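Local coordinates for protein predicted HD superfamily hydrolase (PDB 2PQ7) that binds two iron(III) ions in an all-helical HD-type domain and is probably a hydrolase whose substrate is not known, at residues Glu9-Leu14 with Asp55-Ile60; Phe39-Asn44 with Ile61-His66; Lys107-His112 with Lys126-Ala131. One frame throughout, in Å; residues are numbered along the deposited sequence.

Contact 1 (Glu9-Leu14 with Asp55-Ile60)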
loop_
_atom_site.group_PDB
_atom_site.type_symbol
_atom_site.label_atom_id
_atom_site.label_comp_id
_atom_site.label_asym_id
_atom_site.label_seq_id
_atom_site.Cartn_x
_atom_site.Cartn_y
_atom_site.Cartn_z
ATOM N N GLU A 9 -2.724 1.664 33.150
ATOM C CA GLU A 9 -2.910 2.591 34.251
ATOM C C GLU A 9 -4.376 2.951 34.473
ATOM O O GLU A 9 -4.765 3.341 35.598
ATOM C CB GLU A 9 -2.136 3.890 33.979
ATOM C CG GLU A 9 -0.647 3.750 34.125
ATOM C CD GLU A 9 0.110 4.986 33.616
ATOM O OE1 GLU A 9 -0.513 5.900 32.999
ATOM O OE2 GLU A 9 1.337 5.032 33.833
ATOM N N ARG A 10 -5.179 2.902 33.401
ATOM C CA ARG A 10 -6.603 3.267 33.457
ATOM C C ARG A 10 -7.593 2.146 33.517
ATOM O O ARG A 10 -8.707 2.335 33.980
ATOM C CB ARG A 10 -6.980 4.101 32.238
ATOM C CG ARG A 10 -6.496 5.520 32.319
ATOM C CD ARG A 10 -6.734 6.342 31.096
ATOM N NE ARG A 10 -8.084 6.890 30.952
ATOM C CZ ARG A 10 -8.394 7.882 30.138
ATOM N NH1 ARG A 10 -7.467 8.460 29.385
ATOM N NH2 ARG A 10 -9.662 8.283 30.049
ATOM N N ILE A 11 -7.211 0.964 33.057
ATOM C CA ILE A 11 -8.197 -0.130 32.921
ATOM C C ILE A 11 -7.856 -1.322 33.773
ATOM O O ILE A 11 -6.832 -1.965 33.530
ATOM C CB ILE A 11 -8.289 -0.516 31.430
ATOM C CG1 ILE A 11 -8.630 0.719 30.616
ATOM C CG2 ILE A 11 -9.323 -1.650 31.250
ATOM C CD1 ILE A 11 -8.409 0.568 29.222
ATOM N N PRO A 12 -8.725 -1.662 34.764
ATOM C CA PRO A 12 -8.440 -2.811 35.585
ATOM C C PRO A 12 -8.300 -4.078 34.804
ATOM O O PRO A 12 -9.050 -4.311 33.846
ATOM C CB PRO A 12 -9.680 -2.944 36.480
ATOM C CG PRO A 12 -10.287 -1.668 36.469
ATOM C CD PRO A 12 -9.997 -1.026 35.181
ATOM N N HIS A 13 -7.360 -4.891 35.224
ATOM C CA HIS A 13 -7.143 -6.220 34.691
ATOM C C HIS A 13 -6.779 -6.273 33.247
ATOM O O HIS A 13 -6.807 -7.349 32.660
ATOM C CB HIS A 13 -8.361 -7.110 34.952
ATOM C CG HIS A 13 -8.688 -7.237 36.392
ATOM N ND1 HIS A 13 -7.987 -8.070 37.230
ATOM C CD2 HIS A 13 -9.574 -6.569 37.165
ATOM C CE1 HIS A 13 -8.473 -7.949 38.453
ATOM N NE2 HIS A 13 -9.443 -7.054 38.437
ATOM N N LEU A 14 -6.323 -5.162 32.694
ATOM C CA LEU A 14 -6.032 -5.141 31.286
ATOM C C LEU A 14 -4.958 -6.128 30.867
ATOM O O LEU A 14 -5.058 -6.767 29.843
ATOM C CB LEU A 14 -5.695 -3.731 30.813
ATOM C CG LEU A 14 -5.511 -3.594 29.300
ATOM C CD1 LEU A 14 -6.761 -3.982 28.598
ATOM C CD2 LEU A 14 -5.145 -2.176 28.912
ATOM N N ASP A 55 -17.481 5.775 27.941
ATOM C CA ASP A 55 -16.802 4.902 28.878
ATOM C C ASP A 55 -15.670 4.111 28.205
ATOM O O ASP A 55 -15.886 3.110 27.524
ATOM C CB ASP A 55 -17.854 3.980 29.494
ATOM C CG ASP A 55 -17.350 3.205 30.680
ATOM O OD1 ASP A 55 -16.206 2.775 30.701
ATOM O OD2 ASP A 55 -18.175 2.990 31.593
ATOM N N LEU A 56 -14.433 4.529 28.451
ATOM C CA LEU A 56 -13.263 3.905 27.865
ATOM C C LEU A 56 -13.070 2.451 28.306
ATOM O O LEU A 56 -12.666 1.607 27.509
ATOM C CB LEU A 56 -11.998 4.713 28.285
ATOM C CG LEU A 56 -10.668 4.280 27.718
ATOM C CD1 LEU A 56 -10.667 4.501 26.196
ATOM C CD2 LEU A 56 -9.509 5.059 28.391
ATOM N N GLN A 57 -13.307 2.176 29.597
ATOM C CA GLN A 57 -13.120 0.846 30.139
ATOM C C GLN A 57 -14.003 -0.168 29.380
ATOM O O GLN A 57 -13.520 -1.218 28.980
ATOM C CB GLN A 57 -13.388 0.793 31.646
ATOM C CG GLN A 57 -12.420 1.681 32.456
ATOM C CD GLN A 57 -12.504 1.467 33.944
ATOM O OE1 GLN A 57 -13.270 0.638 34.435
ATOM N NE2 GLN A 57 -11.664 2.199 34.688
ATOM N N LYS A 58 -15.282 0.170 29.266
ATOM C CA LYS A 58 -16.213 -0.705 28.522
ATOM C C LYS A 58 -15.785 -0.891 27.051
ATOM O O LYS A 58 -15.759 -1.992 26.592
ATOM C CB LYS A 58 -17.644 -0.149 28.584
ATOM C CG LYS A 58 -18.360 -0.285 29.926
ATOM C CD LYS A 58 -19.748 0.428 29.949
ATOM C CE LYS A 58 -20.425 0.323 31.300
ATOM N NZ LYS A 58 -21.639 1.160 31.384
ATOM N N ALA A 59 -15.406 0.197 26.396
ATOM C CA ALA A 59 -15.026 0.178 24.995
ATOM C C ALA A 59 -13.798 -0.670 24.720
ATOM O O ALA A 59 -13.783 -1.501 23.837
ATOM C CB ALA A 59 -14.871 1.590 24.519
ATOM N N ILE A 60 -12.762 -0.480 25.546
ATOM C CA ILE A 60 -11.535 -1.225 25.413
ATOM C C ILE A 60 -11.708 -2.716 25.643
ATOM O O ILE A 60 -11.207 -3.529 24.867
ATOM C CB ILE A 60 -10.487 -0.702 26.432
ATOM C CG1 ILE A 60 -10.030 0.681 25.999
ATOM C CG2 ILE A 60 -9.304 -1.636 26.589
ATOM C CD1 ILE A 60 -9.331 0.729 24.607
#

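Contact 2 (Phe39-Asn44 with Ile61-His66). With FE (Fe (III) ion), chain C.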
loop_
_atom_site.group_PDB
_atom_site.type_symbol
_atom_site.label_atom_id
_atom_site.label_comp_id
_atom_site.label_asym_id
_atom_site.label_seq_id
_atom_site.Cartn_x
_atom_site.Cartn_y
_atom_site.Cartn_z
ATOM N N PHE A 39 -6.121 -5.996 18.191
ATOM C CA PHE A 39 -5.384 -4.874 18.732
ATOM C C PHE A 39 -5.683 -3.586 17.980
ATOM O O PHE A 39 -5.830 -2.544 18.596
ATOM C CB PHE A 39 -3.892 -5.158 18.706
ATOM C CG PHE A 39 -3.491 -6.333 19.537
ATOM C CD1 PHE A 39 -4.082 -6.563 20.768
ATOM C CD2 PHE A 39 -2.503 -7.195 19.100
ATOM C CE1 PHE A 39 -3.718 -7.647 21.544
ATOM C CE2 PHE A 39 -2.109 -8.269 19.882
ATOM C CZ PHE A 39 -2.722 -8.493 21.115
ATOM N N ARG A 40 -5.851 -3.658 16.662
ATOM C CA ARG A 40 -6.188 -2.442 15.902
ATOM C C ARG A 40 -7.587 -1.934 16.271
ATOM O O ARG A 40 -7.841 -0.731 16.328
ATOM C CB ARG A 40 -6.045 -2.701 14.404
ATOM C CG ARG A 40 -4.578 -2.955 14.011
ATOM C CD ARG A 40 -4.384 -2.922 12.538
ATOM N NE ARG A 40 -5.231 -3.877 11.842
ATOM C CZ ARG A 40 -4.929 -5.158 11.580
ATOM N NH1 ARG A 40 -3.776 -5.696 11.900
ATOM N NH2 ARG A 40 -5.824 -5.905 11.000
ATOM N N VAL A 41 -8.516 -2.871 16.483
ATOM C CA VAL A 41 -9.891 -2.500 16.906
ATOM C C VAL A 41 -9.848 -1.826 18.281
ATOM O O VAL A 41 -10.524 -0.824 18.538
ATOM C CB VAL A 41 -10.842 -3.713 16.855
ATOM C CG1 VAL A 41 -12.258 -3.327 17.423
ATOM C CG2 VAL A 41 -11.005 -4.159 15.429
HETATM N N MSE A 42 -9.056 -2.355 19.197
HETATM C CA MSE A 42 -8.971 -1.716 20.465
HETATM C C MSE A 42 -8.347 -0.306 20.351
HETATM O O MSE A 42 -8.798 0.612 21.027
HETATM C CB MSE A 42 -8.287 -2.602 21.464
HETATM C CG MSE A 42 -8.250 -1.946 22.796
HETATM SE SE MSE A 42 -6.583 -1.041 22.967
HETATM C CE MSE A 42 -5.823 -2.443 23.309
ATOM N N GLU A 43 -7.361 -0.128 19.475
ATOM C CA GLU A 43 -6.796 1.217 19.255
ATOM C C GLU A 43 -7.873 2.153 18.730
ATOM O O GLU A 43 -7.991 3.294 19.211
ATOM C CB GLU A 43 -5.609 1.167 18.281
ATOM C CG GLU A 43 -4.415 0.429 18.853
ATOM C CD GLU A 43 -3.812 1.110 20.077
ATOM O OE1 GLU A 43 -4.003 2.340 20.233
ATOM O OE2 GLU A 43 -3.133 0.409 20.867
ATOM N N ASN A 44 -8.678 1.701 17.772
ATOM C CA ASN A 44 -9.773 2.508 17.231
ATOM C C ASN A 44 -10.797 2.825 18.317
ATOM O O ASN A 44 -11.275 3.953 18.440
ATOM C CB ASN A 44 -10.479 1.773 16.131
ATOM C CG ASN A 44 -9.619 1.497 14.930
ATOM O OD1 ASN A 44 -8.587 2.142 14.722
ATOM N ND2 ASN A 44 -10.050 0.555 14.123
ATOM N N ILE A 61 -12.384 -3.039 26.745
ATOM C CA ILE A 61 -12.613 -4.432 27.111
ATOM C C ILE A 61 -13.491 -5.119 26.056
ATOM O O ILE A 61 -13.175 -6.233 25.638
ATOM C CB ILE A 61 -13.100 -4.577 28.554
ATOM C CG1 ILE A 61 -11.927 -4.162 29.507
ATOM C CG2 ILE A 61 -13.545 -5.979 28.852
ATOM C CD1 ILE A 61 -12.328 -4.111 30.935
ATOM N N ALA A 62 -14.514 -4.409 25.603
ATOM C CA ALA A 62 -15.338 -5.019 24.585
ATOM C C ALA A 62 -14.533 -5.277 23.289
ATOM O O ALA A 62 -14.646 -6.315 22.665
ATOM C CB ALA A 62 -16.423 -4.110 24.310
ATOM N N ALA A 63 -13.712 -4.315 22.879
ATOM C CA ALA A 63 -12.849 -4.502 21.722
ATOM C C ALA A 63 -11.882 -5.664 21.887
ATOM O O ALA A 63 -11.675 -6.439 20.972
ATOM C CB ALA A 63 -12.068 -3.238 21.455
ATOM N N LEU A 64 -11.251 -5.749 23.057
ATOM C CA LEU A 64 -10.308 -6.864 23.295
ATOM C C LEU A 64 -10.977 -8.230 23.221
ATOM O O LEU A 64 -10.416 -9.192 22.712
ATOM C CB LEU A 64 -9.582 -6.684 24.629
ATOM C CG LEU A 64 -8.306 -5.883 24.573
ATOM C CD1 LEU A 64 -7.779 -5.850 25.986
ATOM C CD2 LEU A 64 -7.316 -6.620 23.607
ATOM N N LEU A 65 -12.196 -8.308 23.758
ATOM C CA LEU A 65 -12.905 -9.581 23.804
ATOM C C LEU A 65 -13.809 -9.895 22.612
ATOM O O LEU A 65 -14.222 -11.041 22.457
ATOM C CB LEU A 65 -13.761 -9.657 25.058
ATOM C CG LEU A 65 -12.950 -9.730 26.343
ATOM C CD1 LEU A 65 -13.894 -9.627 27.539
ATOM C CD2 LEU A 65 -12.087 -10.949 26.411
ATOM N N HIS A 66 -14.010 -8.931 21.730
ATOM C CA HIS A 66 -15.127 -9.105 20.762
ATOM C C HIS A 66 -14.957 -10.289 19.815
ATOM O O HIS A 66 -15.919 -10.923 19.483
ATOM C CB HIS A 66 -15.431 -7.831 19.993
ATOM C CG HIS A 66 -14.566 -7.600 18.801
ATOM N ND1 HIS A 66 -13.248 -7.234 18.889
ATOM C CD2 HIS A 66 -14.851 -7.670 17.478
ATOM C CE1 HIS A 66 -12.744 -7.113 17.668
ATOM N NE2 HIS A 66 -13.705 -7.379 16.787
HETATM FE FE FE C . -13.572 -7.928 14.629
HETATM O O HOH W 1 -15.573 -8.461 14.519
#

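Contact 3 (Lys107-His112 with Lys126-Ala131). With FE (Fe (III) ion), chain B.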
loop_
_atom_site.group_PDB
_atom_site.type_symbol
_atom_site.label_atom_id
_atom_site.label_comp_id
_atom_site.label_asym_id
_atom_site.label_seq_id
_atom_site.Cartn_x
_atom_site.Cartn_y
_atom_site.Cartn_z
ATOM N N LYS A 107 -23.437 -7.522 25.792
ATOM C CA LYS A 107 -24.436 -7.199 24.777
ATOM C C LYS A 107 -23.696 -6.575 23.612
ATOM O O LYS A 107 -24.038 -6.814 22.424
ATOM C CB LYS A 107 -25.452 -6.215 25.345
ATOM C CG LYS A 107 -26.586 -5.895 24.355
ATOM C CD LYS A 107 -27.680 -4.931 24.985
ATOM N N ALA A 108 -22.697 -5.744 23.855
ATOM C CA ALA A 108 -21.966 -5.134 22.759
ATOM C C ALA A 108 -21.314 -6.179 21.893
ATOM O O ALA A 108 -21.314 -6.106 20.665
ATOM C CB ALA A 108 -20.916 -4.160 23.300
ATOM N N ILE A 109 -20.720 -7.181 22.499
ATOM C CA ILE A 109 -20.069 -8.226 21.737
ATOM C C ILE A 109 -21.109 -9.030 20.984
ATOM O O ILE A 109 -20.940 -9.417 19.830
ATOM C CB ILE A 109 -19.254 -9.137 22.677
ATOM C CG1 ILE A 109 -18.093 -8.319 23.304
ATOM C CG2 ILE A 109 -18.748 -10.426 21.948
ATOM C CD1 ILE A 109 -17.362 -9.044 24.442
ATOM N N ARG A 110 -22.203 -9.300 21.665
ATOM C CA ARG A 110 -23.264 -10.092 21.060
ATOM C C ARG A 110 -23.814 -9.459 19.805
ATOM O O ARG A 110 -24.215 -10.172 18.866
ATOM C CB ARG A 110 -24.383 -10.289 22.060
ATOM C CG ARG A 110 -25.486 -11.243 21.614
ATOM C CD ARG A 110 -26.527 -11.384 22.693
ATOM N NE ARG A 110 -25.953 -11.936 23.911
ATOM C CZ ARG A 110 -25.939 -13.223 24.256
ATOM N NH1 ARG A 110 -26.497 -14.161 23.475
ATOM N NH2 ARG A 110 -25.360 -13.569 25.419
ATOM N N SER A 111 -23.833 -8.130 19.773
ATOM C CA SER A 111 -24.416 -7.362 18.663
ATOM C C SER A 111 -23.461 -6.936 17.557
ATOM O O SER A 111 -23.886 -6.345 16.556
ATOM C CB SER A 111 -25.042 -6.074 19.221
ATOM O OG SER A 111 -25.923 -6.351 20.283
ATOM N N HIS A 112 -22.167 -7.203 17.708
ATOM C CA HIS A 112 -21.188 -6.601 16.816
ATOM C C HIS A 112 -21.157 -6.945 15.332
ATOM O O HIS A 112 -20.637 -6.150 14.568
ATOM C CB HIS A 112 -19.765 -6.673 17.415
ATOM C CG HIS A 112 -19.003 -7.930 17.086
ATOM N ND1 HIS A 112 -19.011 -9.051 17.885
ATOM C CD2 HIS A 112 -18.155 -8.200 16.063
ATOM C CE1 HIS A 112 -18.225 -9.970 17.346
ATOM N NE2 HIS A 112 -17.683 -9.476 16.238
ATOM N N LYS A 126 -22.166 0.463 19.834
ATOM C CA LYS A 126 -22.011 1.329 18.700
ATOM C C LYS A 126 -20.539 1.640 18.465
ATOM O O LYS A 126 -20.045 1.584 17.334
ATOM C CB LYS A 126 -22.869 2.571 18.883
ATOM C CG LYS A 126 -24.379 2.213 18.691
ATOM C CD LYS A 126 -25.273 3.430 18.929
ATOM C CE LYS A 126 -26.760 3.044 19.033
ATOM N NZ LYS A 126 -27.596 4.148 19.652
ATOM N N ILE A 127 -19.822 1.997 19.523
ATOM C CA ILE A 127 -18.394 2.267 19.441
ATOM C C ILE A 127 -17.652 1.030 18.975
ATOM O O ILE A 127 -16.789 1.119 18.078
ATOM C CB ILE A 127 -17.841 2.738 20.787
ATOM C CG1 ILE A 127 -18.420 4.128 21.090
ATOM C CG2 ILE A 127 -16.313 2.738 20.790
ATOM C CD1 ILE A 127 -18.111 4.632 22.446
ATOM N N LEU A 128 -18.014 -0.131 19.493
ATOM C CA LEU A 128 -17.347 -1.380 19.132
ATOM C C LEU A 128 -17.525 -1.660 17.666
ATOM O O LEU A 128 -16.570 -1.997 16.976
ATOM C CB LEU A 128 -17.877 -2.564 19.949
ATOM C CG LEU A 128 -17.324 -3.926 19.533
ATOM C CD1 LEU A 128 -15.780 -3.980 19.640
ATOM C CD2 LEU A 128 -17.951 -5.019 20.353
ATOM N N GLN A 129 -18.776 -1.572 17.192
ATOM C CA GLN A 129 -19.035 -1.812 15.794
ATOM C C GLN A 129 -18.293 -0.837 14.904
ATOM O O GLN A 129 -17.668 -1.263 13.925
ATOM C CB GLN A 129 -20.519 -1.819 15.510
ATOM C CG GLN A 129 -20.802 -2.300 14.146
ATOM C CD GLN A 129 -22.278 -2.657 13.972
ATOM O OE1 GLN A 129 -23.141 -1.789 13.914
ATOM N NE2 GLN A 129 -22.570 -3.943 13.884
ATOM N N ASP A 130 -18.241 0.443 15.260
ATOM C CA ASP A 130 -17.486 1.381 14.498
ATOM C C ASP A 130 -16.007 1.011 14.461
ATOM O O ASP A 130 -15.364 1.073 13.405
ATOM C CB ASP A 130 -17.588 2.793 15.079
ATOM C CG ASP A 130 -18.906 3.487 14.794
ATOM O OD1 ASP A 130 -19.769 2.953 14.017
ATOM O OD2 ASP A 130 -19.060 4.622 15.324
ATOM N N ALA A 131 -15.451 0.723 15.616
ATOM C CA ALA A 131 -14.041 0.391 15.774
ATOM C C ALA A 131 -13.642 -0.840 14.942
ATOM O O ALA A 131 -12.542 -0.897 14.334
ATOM C CB ALA A 131 -13.746 0.152 17.235
HETATM FE FE FE B . -16.200 -10.332 14.843
HETATM O O HOH W 1 -15.573 -8.461 14.519
#

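Contact 1 (Glu9-Leu14 with Asp55-Ile60)
Chi1 of Ile11 (-56°) puts CG1 anti to the carbonyl carbon, and chi2 near 165° carries CD1 on to Ile60 of helix 56-65, while the first torsion of Gln57 sets CG beside its own backbone N and the rest of the chain runs out extended toward the loop formed by Ile11 and Pro12. Ile11 CD1 lies 3.5 Å from Ile60 CG2, the two side chains crossing at about a right angle. Leu14 CD1 also meets Ile60 CG2, more loosely, at 4.0 Å. These branched groups form the buried end of the contact. At the other end Arg10 bends at chi3, and its NE comes within 3.5 Å of Leu56 CD2; the methyl sits over one face of the guanidinium, displaced toward the rim, so an exposed arginine offers the flat, weakly polar side of its head to a buried leucine. Beside Pro12 lies the amide of Gln57, whose NE2 is 3.0 Å from Arg10 O and whose CD is 3.7 Å from Pro12 CD. An alanine at Gln57 would probably leave Arg10 O without the amide beside it and open a gap against the Pro12 ring. The helix that receives these groups begins with Asp55 at its N-cap: OD1 accepts from Lys58 N at 3.1 Å, almost straight at 175°, the donor approaching from above the carboxylate plane. Lys58 NZ forms a salt bridge with Glu104. Helix 35-52 covers another side of the receiving helix, with Ser50 against Leu56 and Ser46 against Ile60. The chemistry is thus graded, from aliphatic packing inside to amide and guanidinium groups at the margin, and implies that the turn after helix 4-10 is seated on helix 56-65 by aliphatic packing on its buried side.

Contact 2 (Phe39-Asn44 with Ile61-His66)
Every side-chain atom of Val41 comes near His66 CE1, and one of them also meets Ala63. Its CB is 4.0 Å from His66 CE1. From there CG1, anti to the backbone N (chi1 175°), approaches CE1 of His66 more closely, at 3.8 Å, and also touches Ala63 CB, so that this one methyl borders both the imidazole and the alanine methyl. The other branch, CG2, reaches the same His66 CE1 at 4.1 Å. Helices 39-44 and 61-65 run nearly antiparallel (164°), and the small Ala63 lets them come close: its CB lies 3.6 Å from Met42 CA, the methyl resting against the backbone of the facing helix. Farther from the metal, Leu64 CD2 meets the Phe39 ring at its edge, near CE1, and helix 14-25 covers this end through Leu18, which touches both side chains. The His66 ring is fixed at two of its corners. ND1 donates to Ala63 O at 2.7 Å along a fairly straight bond (164°), with the oxygen in the ring plane, and NE2 binds an iron(III) ion at 2.2 Å. Hydrogen bond and metal bond together hold the imidazole in one rotation, while Val41 packs obliquely against CE1. His37, Asp67 and Asp132 also bind this iron, and a water stands at the metal 2.1 Å away. A helix leading to the consecutive His66 and Asp67, packed against the helix that carries His37, is the arrangement of the HD-domain metal site, with its H...HD...D set of ligands.

Contact 3 (Lys107-His112 with Lys126-Ala131)
His112 and Gln129 bring their CA atoms to 5.3 Å where helices 107-111 and 126-131 run at 42° to each other, their axes 9.1 Å apart at closest approach. In this HD-type helical domain the first of these helices leads into an iron ligand, and the second carries, just beyond Ala131, the aspartate of the H...HD...D motif. Leu128 carries the apolar part of the contact. Its CG is anti to the backbone N, and from there CD2 is directed into the last turn of the facing helix, lying 3.5 Å from Ala108 O and 3.8 Å from His112 CB. The same methyl also touches the backbone of Ile109 at CA. Gln129 contributes the polar link: its chain is extended beyond CG, and NE2 donates to His112 O at 3.0 Å with an N-H...O angle of 163°. The donor stands above the carbonyl plane, 68° out of it, while the oxygen lies close to the plane of the glutamine amide. The other end of that amide, OE1, accepts from Trp191 NE1, so both polar atoms of Gln129 have partners and the flat group is held from two sides. Through its NE2, this glutamine ties the backbone carbonyl of a metal-binding residue to the neighbouring helix. The imidazole is oriented by its own segment and by the metal. Its NE2 binds an iron(III) ion at 2.2 Å, which Asp67, His80 and a water also bind; His112 ND1, the other ring nitrogen, donates to a lone pair of Ile109 O at 2.8 Å.

In the fold
Helix 56-65 joins contacts 1 and 2, whose centres are 11 Å apart: Leu14 CD1 touches Leu64 CD1 at 3.4 Å. Contact 1 is the peripheral one, with the Ile60 side chain about 14 Å from an iron. Contacts 2 and 3, centred 10 Å apart, flank the two-metal site. Asn44 ND2 probably donates to Ala131 O at 2.9 Å, and Leu128 CD1 packs 3.6 Å from Ala63 CA. Contacts 2 and 3 each supply one histidine, to different irons, the two imidazoles meet edge-to-face, and one water lies 2.1 Å from the iron of His66 and 2.0 Å from that of His112. Asp67 binds both metals.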